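Local atomic coordinates of probable amidase (Thermus thermophilus, PDB entry 2DC0), a protein that is a probable amidase of the amidase signature family, whose mixed alpha/beta fold is built around a large central beta sheet. Residues A[172-177]-A[380-385]; A[183-188]-A[393-398]; A[350-355]-A[408-413]. One frame throughout, in Å; residues are numbered along the deposited sequence.

Contact 1 (A[172-177]-A[380-385]); sequences IRIPAG and AFITLT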
# COMPACT_ATOMS: atom_id res chain seq x y z
N ILE A 172 17.18 -10.44 -1.77
CA ILE A 172 17.56 -10.68 -3.16
C ILE A 172 18.57 -9.60 -3.54
O ILE A 172 19.65 -9.89 -4.06
CB ILE A 172 16.34 -10.59 -4.12
CG1 ILE A 172 15.59 -11.93 -4.13
CG2 ILE A 172 16.79 -10.23 -5.53
CD1 ILE A 172 14.19 -11.87 -4.73
N ARG A 173 18.22 -8.34 -3.28
CA ARG A 173 19.08 -7.22 -3.61
C ARG A 173 20.42 -7.18 -2.86
O ARG A 173 21.46 -6.90 -3.46
CB ARG A 173 18.30 -5.92 -3.40
CG ARG A 173 17.09 -5.83 -4.33
CD ARG A 173 16.04 -4.84 -3.84
NE ARG A 173 15.32 -5.36 -2.68
CZ ARG A 173 14.76 -4.59 -1.75
NH1 ARG A 173 14.84 -3.26 -1.86
NH2 ARG A 173 14.11 -5.14 -0.73
N ILE A 174 20.40 -7.47 -1.56
CA ILE A 174 21.63 -7.46 -0.77
C ILE A 174 22.67 -8.45 -1.28
O ILE A 174 23.81 -8.08 -1.53
CB ILE A 174 21.31 -7.71 0.73
CG1 ILE A 174 20.50 -6.52 1.27
CG2 ILE A 174 22.61 -7.86 1.54
CD1 ILE A 174 19.80 -6.78 2.57
N PRO A 175 22.30 -9.74 -1.43
CA PRO A 175 23.31 -10.68 -1.92
C PRO A 175 23.75 -10.36 -3.36
O PRO A 175 24.90 -10.60 -3.73
CB PRO A 175 22.63 -12.05 -1.78
CG PRO A 175 21.17 -11.72 -1.85
CD PRO A 175 21.05 -10.43 -1.07
N ALA A 176 22.83 -9.82 -4.16
CA ALA A 176 23.18 -9.45 -5.53
C ALA A 176 24.26 -8.38 -5.47
O ALA A 176 25.27 -8.47 -6.17
CB ALA A 176 21.95 -8.92 -6.27
N GLY A 177 24.05 -7.38 -4.63
CA GLY A 177 25.03 -6.31 -4.50
C GLY A 177 26.38 -6.83 -4.03
O GLY A 177 27.40 -6.55 -4.65
N ALA A 380 22.63 -1.39 9.55
CA ALA A 380 23.39 -0.72 8.49
C ALA A 380 23.09 -1.32 7.11
O ALA A 380 22.94 -0.59 6.13
CB ALA A 380 24.89 -0.82 8.78
N PHE A 381 22.97 -2.65 7.05
CA PHE A 381 22.74 -3.36 5.79
C PHE A 381 21.32 -3.74 5.40
O PHE A 381 21.11 -4.32 4.33
CB PHE A 381 23.57 -4.64 5.76
CG PHE A 381 25.03 -4.42 5.55
CD1 PHE A 381 25.53 -4.15 4.28
CD2 PHE A 381 25.92 -4.48 6.62
CE1 PHE A 381 26.90 -3.96 4.07
CE2 PHE A 381 27.28 -4.29 6.43
CZ PHE A 381 27.78 -4.03 5.15
N ILE A 382 20.33 -3.50 6.22
CA ILE A 382 18.94 -3.76 5.87
C ILE A 382 18.12 -2.47 5.69
O ILE A 382 17.15 -2.44 4.94
CB ILE A 382 18.28 -4.68 6.93
CG1 ILE A 382 17.15 -5.49 6.30
CG2 ILE A 382 17.75 -3.86 8.10
CD1 ILE A 382 17.63 -6.55 5.34
N THR A 383 18.55 -1.41 6.36
CA THR A 383 17.83 -0.13 6.29
C THR A 383 17.66 0.43 4.88
O THR A 383 16.62 1.01 4.56
CB THR A 383 18.51 0.94 7.16
OG1 THR A 383 18.59 0.48 8.51
CG2 THR A 383 17.70 2.23 7.14
N LEU A 384 18.67 0.28 3.99
CA LEU A 384 18.63 0.79 2.62
C LEU A 384 17.65 0.05 1.71
O LEU A 384 17.08 0.63 0.79
CB LEU A 384 20.02 0.73 2.00
CG LEU A 384 21.08 1.58 2.70
CD1 LEU A 384 22.42 1.38 2.02
CD2 LEU A 384 20.67 3.05 2.66
N THR A 385 17.44 -1.23 1.98
CA THR A 385 16.56 -2.03 1.15
C THR A 385 15.14 -2.28 1.66
O THR A 385 14.19 -2.29 0.88
CB THR A 385 17.20 -3.40 0.87
OG1 THR A 385 17.64 -3.98 2.10
CG2 THR A 385 18.41 -3.24 -0.06
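Arg173 and Thr385 meet with CG of the arginine anti to its carbonyl carbon (chi1 -63°) and the chain bent at chi3, while OG1 of the threonine stands between its backbone N and carbonyl carbon (chi1 50°). The two side chains slide past each other in opposite directions. Arg173 NH1 donates to the backbone Thr385 O at 3.0 Å with an N-H...O angle of 146°, from a position tilted out of the carbonyl plane, and Arg173 NH2 adds a weak bond to Thr385 O at 3.3 Å. Thr385 CB rests over one guanidinium face, offset toward the rim. The contact joins helix 173-179 to a segment over 200 residues later within the amidase fold, and Asp167, just ahead of that helix, gives Arg173 NH2 its stronger partner in a salt bridge. Thr385 OG1 is likewise held from outside, by Gly169 O. One residue on from Arg173, Ile174 presents CD1 to three groups: Phe381 O at 3.3 Å, Ile382 CD1 at 3.5 Å and Thr385 OG1 at 3.6 Å. Ile174 crosses the Thr385 side chain at about a right angle, and the Phe381 ring meets that of Phe178 farther along the helix.

Contact 2 (A[183-188]-A[393-398]); sequences GFKPSY and VPTLAL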
# COMPACT_ATOMS: atom_id res chain seq x y z
N GLY A 183 19.83 -8.53 -9.32
CA GLY A 183 18.78 -9.10 -8.52
C GLY A 183 17.53 -8.27 -8.70
O GLY A 183 17.57 -7.06 -8.52
N PHE A 184 16.41 -8.89 -9.06
CA PHE A 184 15.20 -8.11 -9.23
C PHE A 184 14.05 -8.52 -8.32
O PHE A 184 13.66 -9.69 -8.28
CB PHE A 184 14.73 -8.17 -10.70
CG PHE A 184 13.51 -7.32 -10.98
CD1 PHE A 184 13.51 -5.96 -10.67
CD2 PHE A 184 12.38 -7.88 -11.55
CE1 PHE A 184 12.38 -5.17 -10.93
CE2 PHE A 184 11.25 -7.10 -11.82
CZ PHE A 184 11.24 -5.74 -11.50
N LYS A 185 13.54 -7.56 -7.56
CA LYS A 185 12.39 -7.80 -6.68
C LYS A 185 11.21 -7.12 -7.36
O LYS A 185 11.08 -5.90 -7.31
CB LYS A 185 12.58 -7.18 -5.29
CG LYS A 185 11.37 -7.44 -4.37
CD LYS A 185 11.28 -6.47 -3.20
CE LYS A 185 10.80 -5.10 -3.65
NZ LYS A 185 9.41 -5.16 -4.20
N PRO A 186 10.35 -7.91 -8.02
CA PRO A 186 9.18 -7.35 -8.71
C PRO A 186 8.18 -6.78 -7.72
O PRO A 186 8.35 -6.90 -6.50
CB PRO A 186 8.60 -8.56 -9.45
CG PRO A 186 9.76 -9.49 -9.60
CD PRO A 186 10.45 -9.35 -8.26
N SER A 187 7.13 -6.17 -8.26
CA SER A 187 6.07 -5.63 -7.41
C SER A 187 5.54 -6.80 -6.60
O SER A 187 5.53 -7.95 -7.07
CB SER A 187 4.93 -5.07 -8.27
OG SER A 187 5.36 -3.95 -9.02
N TYR A 188 5.11 -6.52 -5.38
CA TYR A 188 4.58 -7.56 -4.51
C TYR A 188 3.53 -8.41 -5.23
O TYR A 188 2.69 -7.88 -5.96
CB TYR A 188 3.94 -6.93 -3.27
CG TYR A 188 3.29 -7.92 -2.33
CD1 TYR A 188 4.05 -8.64 -1.40
CD2 TYR A 188 1.91 -8.15 -2.37
CE1 TYR A 188 3.45 -9.55 -0.54
CE2 TYR A 188 1.31 -9.07 -1.51
CZ TYR A 188 2.08 -9.76 -0.60
OH TYR A 188 1.48 -10.66 0.25
N VAL A 393 7.03 -2.17 -3.81
CA VAL A 393 7.33 -1.60 -5.12
C VAL A 393 8.49 -2.30 -5.83
O VAL A 393 9.41 -2.80 -5.19
CB VAL A 393 7.65 -0.09 -5.00
CG1 VAL A 393 6.42 0.64 -4.47
CG2 VAL A 393 8.83 0.14 -4.08
N PRO A 394 8.45 -2.36 -7.17
CA PRO A 394 9.50 -3.02 -7.96
C PRO A 394 10.86 -2.36 -7.76
O PRO A 394 11.00 -1.15 -7.93
CB PRO A 394 8.99 -2.90 -9.39
CG PRO A 394 8.19 -1.62 -9.37
CD PRO A 394 7.45 -1.72 -8.06
N THR A 395 11.85 -3.16 -7.40
CA THR A 395 13.19 -2.64 -7.15
C THR A 395 14.27 -3.54 -7.74
O THR A 395 14.32 -4.74 -7.47
CB THR A 395 13.44 -2.48 -5.64
OG1 THR A 395 12.33 -1.77 -5.06
CG2 THR A 395 14.72 -1.70 -5.40
N LEU A 396 15.14 -2.94 -8.54
CA LEU A 396 16.23 -3.66 -9.18
C LEU A 396 17.56 -3.36 -8.50
O LEU A 396 17.80 -2.23 -8.07
CB LEU A 396 16.33 -3.24 -10.65
CG LEU A 396 17.48 -3.83 -11.46
CD1 LEU A 396 17.20 -5.32 -11.69
CD2 LEU A 396 17.60 -3.11 -12.80
N ALA A 397 18.41 -4.38 -8.38
CA ALA A 397 19.74 -4.19 -7.83
C ALA A 397 20.71 -4.62 -8.93
O ALA A 397 20.58 -5.72 -9.46
CB ALA A 397 19.95 -5.05 -6.57
N LEU A 398 21.63 -3.74 -9.30
CA LEU A 398 22.63 -4.06 -10.32
C LEU A 398 23.97 -3.43 -9.93
O LEU A 398 24.01 -2.39 -9.27
CB LEU A 398 22.21 -3.55 -11.71
CG LEU A 398 21.52 -2.19 -11.92
CD1 LEU A 398 22.04 -1.14 -10.98
CD2 LEU A 398 21.74 -1.78 -13.38
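Lys185 reaches across to Thr395 and Val393, touching them with CB, CE and NZ. Its CB lies 3.7 Å from Thr395 O; CG then runs anti to the backbone N (chi1 -180°), and bends at chi3 and chi4 turn CE and NZ toward the other segment. Lys185 CE passes 3.1 Å from Val393 O and also nears Thr395 OG1, and NZ ends 2.6 Å from Val393 O, a hydrogen bond approached from well above the carbonyl plane (54° out of it). NZ also donates to Pro186 O at 3.1 Å. Thr395 OG1 binds Val393 O from the opposite face of its plane, so two donors grip this buried carbonyl oxygen, one on each face. The underlying backbones are antiparallel neighbours in the central mixed sheet of the amidase fold, strands 182-185 and 395-403, their short segments at 172°. Gly183 with Ala397 and Lys185 with Thr395 are hydrogen-bonded pairs, each closed by two N-H...O bonds, and Phe184 with Leu396 is the non-hydrogen-bonded pair between them. On the face carrying Phe184 and Leu396, the phenyl ring turns its edge to Leu396 CA, which lies in the ring plane 3.9 Å from Phe184 CD1, while Phe184 CZ approaches Pro394 CB at 4.2 Å. Ser187 OG sits 3.2 Å from Pro394 CD and makes its hydrogen bonds to Asp419 and to the backbone N of Gly417.

Contact 3 (A[350-355]-A[408-413]); sequences ALLLPV and VGLQVV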
# COMPACT_ATOMS: atom_id res chain seq x y z
N ALA A 350 12.32 7.10 -11.51
CA ALA A 350 12.68 6.12 -10.49
C ALA A 350 13.59 6.76 -9.47
O ALA A 350 14.10 7.86 -9.68
CB ALA A 350 13.39 4.93 -11.12
N LEU A 351 13.77 6.08 -8.34
CA LEU A 351 14.66 6.56 -7.31
C LEU A 351 15.93 5.75 -7.48
O LEU A 351 15.89 4.61 -7.95
CB LEU A 351 14.09 6.29 -5.91
CG LEU A 351 12.71 6.87 -5.59
CD1 LEU A 351 12.40 6.66 -4.11
CD2 LEU A 351 12.68 8.34 -5.94
N LEU A 352 17.06 6.36 -7.13
CA LEU A 352 18.36 5.72 -7.18
C LEU A 352 19.01 5.87 -5.81
O LEU A 352 18.92 6.93 -5.19
CB LEU A 352 19.27 6.40 -8.20
CG LEU A 352 18.99 6.26 -9.70
CD1 LEU A 352 20.15 6.87 -10.49
CD2 LEU A 352 18.85 4.77 -10.04
N LEU A 353 19.64 4.80 -5.34
CA LEU A 353 20.35 4.80 -4.06
C LEU A 353 21.12 3.49 -3.97
O LEU A 353 20.69 2.48 -4.52
CB LEU A 353 19.37 4.90 -2.88
CG LEU A 353 18.39 3.74 -2.68
CD1 LEU A 353 18.04 3.59 -1.19
CD2 LEU A 353 17.13 4.01 -3.49
N PRO A 354 22.27 3.49 -3.29
CA PRO A 354 23.05 2.26 -3.17
C PRO A 354 22.21 1.16 -2.52
O PRO A 354 21.25 1.44 -1.78
CB PRO A 354 24.21 2.67 -2.28
CG PRO A 354 24.39 4.11 -2.61
CD PRO A 354 22.96 4.61 -2.63
N VAL A 355 22.56 -0.09 -2.79
CA VAL A 355 21.83 -1.21 -2.22
C VAL A 355 22.51 -1.62 -0.91
O VAL A 355 21.95 -2.38 -0.12
CB VAL A 355 21.81 -2.42 -3.18
CG1 VAL A 355 23.16 -3.11 -3.19
CG2 VAL A 355 20.71 -3.39 -2.76
N VAL A 408 29.71 -3.43 -5.41
CA VAL A 408 28.79 -2.56 -4.70
C VAL A 408 27.61 -2.37 -5.63
O VAL A 408 27.78 -1.94 -6.77
CB VAL A 408 29.39 -1.17 -4.42
CG1 VAL A 408 28.36 -0.33 -3.66
CG2 VAL A 408 30.66 -1.30 -3.60
N GLY A 409 26.40 -2.69 -5.16
CA GLY A 409 25.24 -2.56 -6.02
C GLY A 409 24.44 -1.27 -5.92
O GLY A 409 24.54 -0.52 -4.94
N LEU A 410 23.62 -1.03 -6.95
CA LEU A 410 22.77 0.15 -7.02
C LEU A 410 21.31 -0.26 -7.09
O LEU A 410 20.96 -1.24 -7.76
CB LEU A 410 23.10 0.97 -8.28
CG LEU A 410 22.26 2.22 -8.55
CD1 LEU A 410 22.64 3.32 -7.55
CD2 LEU A 410 22.50 2.72 -9.98
N GLN A 411 20.45 0.48 -6.39
CA GLN A 411 19.03 0.19 -6.41
C GLN A 411 18.30 1.16 -7.32
O GLN A 411 18.57 2.36 -7.30
CB GLN A 411 18.42 0.32 -5.01
CG GLN A 411 18.73 -0.82 -4.06
CD GLN A 411 17.95 -0.68 -2.76
OE1 GLN A 411 18.28 0.15 -1.92
NE2 GLN A 411 16.91 -1.49 -2.61
N VAL A 412 17.39 0.62 -8.13
CA VAL A 412 16.56 1.41 -9.03
C VAL A 412 15.16 1.09 -8.53
O VAL A 412 14.69 -0.04 -8.66
CB VAL A 412 16.71 0.94 -10.50
CG1 VAL A 412 15.85 1.82 -11.41
CG2 VAL A 412 18.18 1.01 -10.93
N VAL A 413 14.49 2.09 -7.96
CA VAL A 413 13.15 1.94 -7.39
C VAL A 413 12.05 2.59 -8.21
O VAL A 413 12.11 3.78 -8.50
CB VAL A 413 13.10 2.56 -5.97
CG1 VAL A 413 11.75 2.28 -5.32
CG2 VAL A 413 14.24 2.01 -5.12
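Leu353 O accepts the shortest polar bond here, from the backbone Gln411 N at 2.7 Å with an N-H...O angle of 154°. The same oxygen is closed in by carbon: Gln411 CB comes within 3.2 Å of Leu353 O, and the Leu410 methyl CD1 approaches it as well. In return, Leu353 N reaches Gln411 O only weakly. The next hydrogen-bonded pair, Leu351 with Val413, is tighter: Val413 N donates to Leu351 O at 2.9 Å, and Leu351 N, which returns the bond to Val413 O, lies in the plane of that carbonyl, on a lone pair. At the far end, Val355 N bonds to Gly409 O at 3.0 Å from well above the carbonyl plane, and Val355 CG1 lies 3.5 Å from Gly409 C, against a residue that has no side chain to stand in its way.

On the face carrying Leu352 and Val412, these two side chains lie side by side and point the same way, Leu352 CD2 to Val412 CG2 at 3.9 Å, facing helix 419-430, whose Leu429 touches both. On the face of Leu353 and Val413, Leu353 CD2 meets Val413 CG2 at 3.9 Å, the two side chains crossing at a slant. Just past the strand, Val355 crosses Gln411 at about a right angle, with its CG2 3.5 Å from Gln411 CG.

Strand 350-354 is also bonded through Ala350 and Leu352 to Gly239 on its other side, where strand 237-240 runs parallel to it. The antiparallel pair thus belongs to the mixed, helix-covered central sheet of the amidase signature fold.

Contacts 2 and 3 lie in one sheet, separated by a single strand pairing, that of 395-403 with 406-413, whose probable hydrogen bonds run from Val412 N to Leu396 O (2.9 Å) and from Leu410 N to Leu398 O (2.7 Å). Their centres lie about 10 Å apart. Contact 1 packs on the sheet face that carries Thr395 and Ala397: Arg173 CB is 3.7 Å from Ala397 CB, and Arg173 CD is 3.8 Å from Thr395 CG2. Toward contact 3, Thr385 CG2 touches Val355 CG2 at 3.6 Å. Helix 173-179 leads directly into strand 182-185, so contacts 1 and 2 are also joined through the chain.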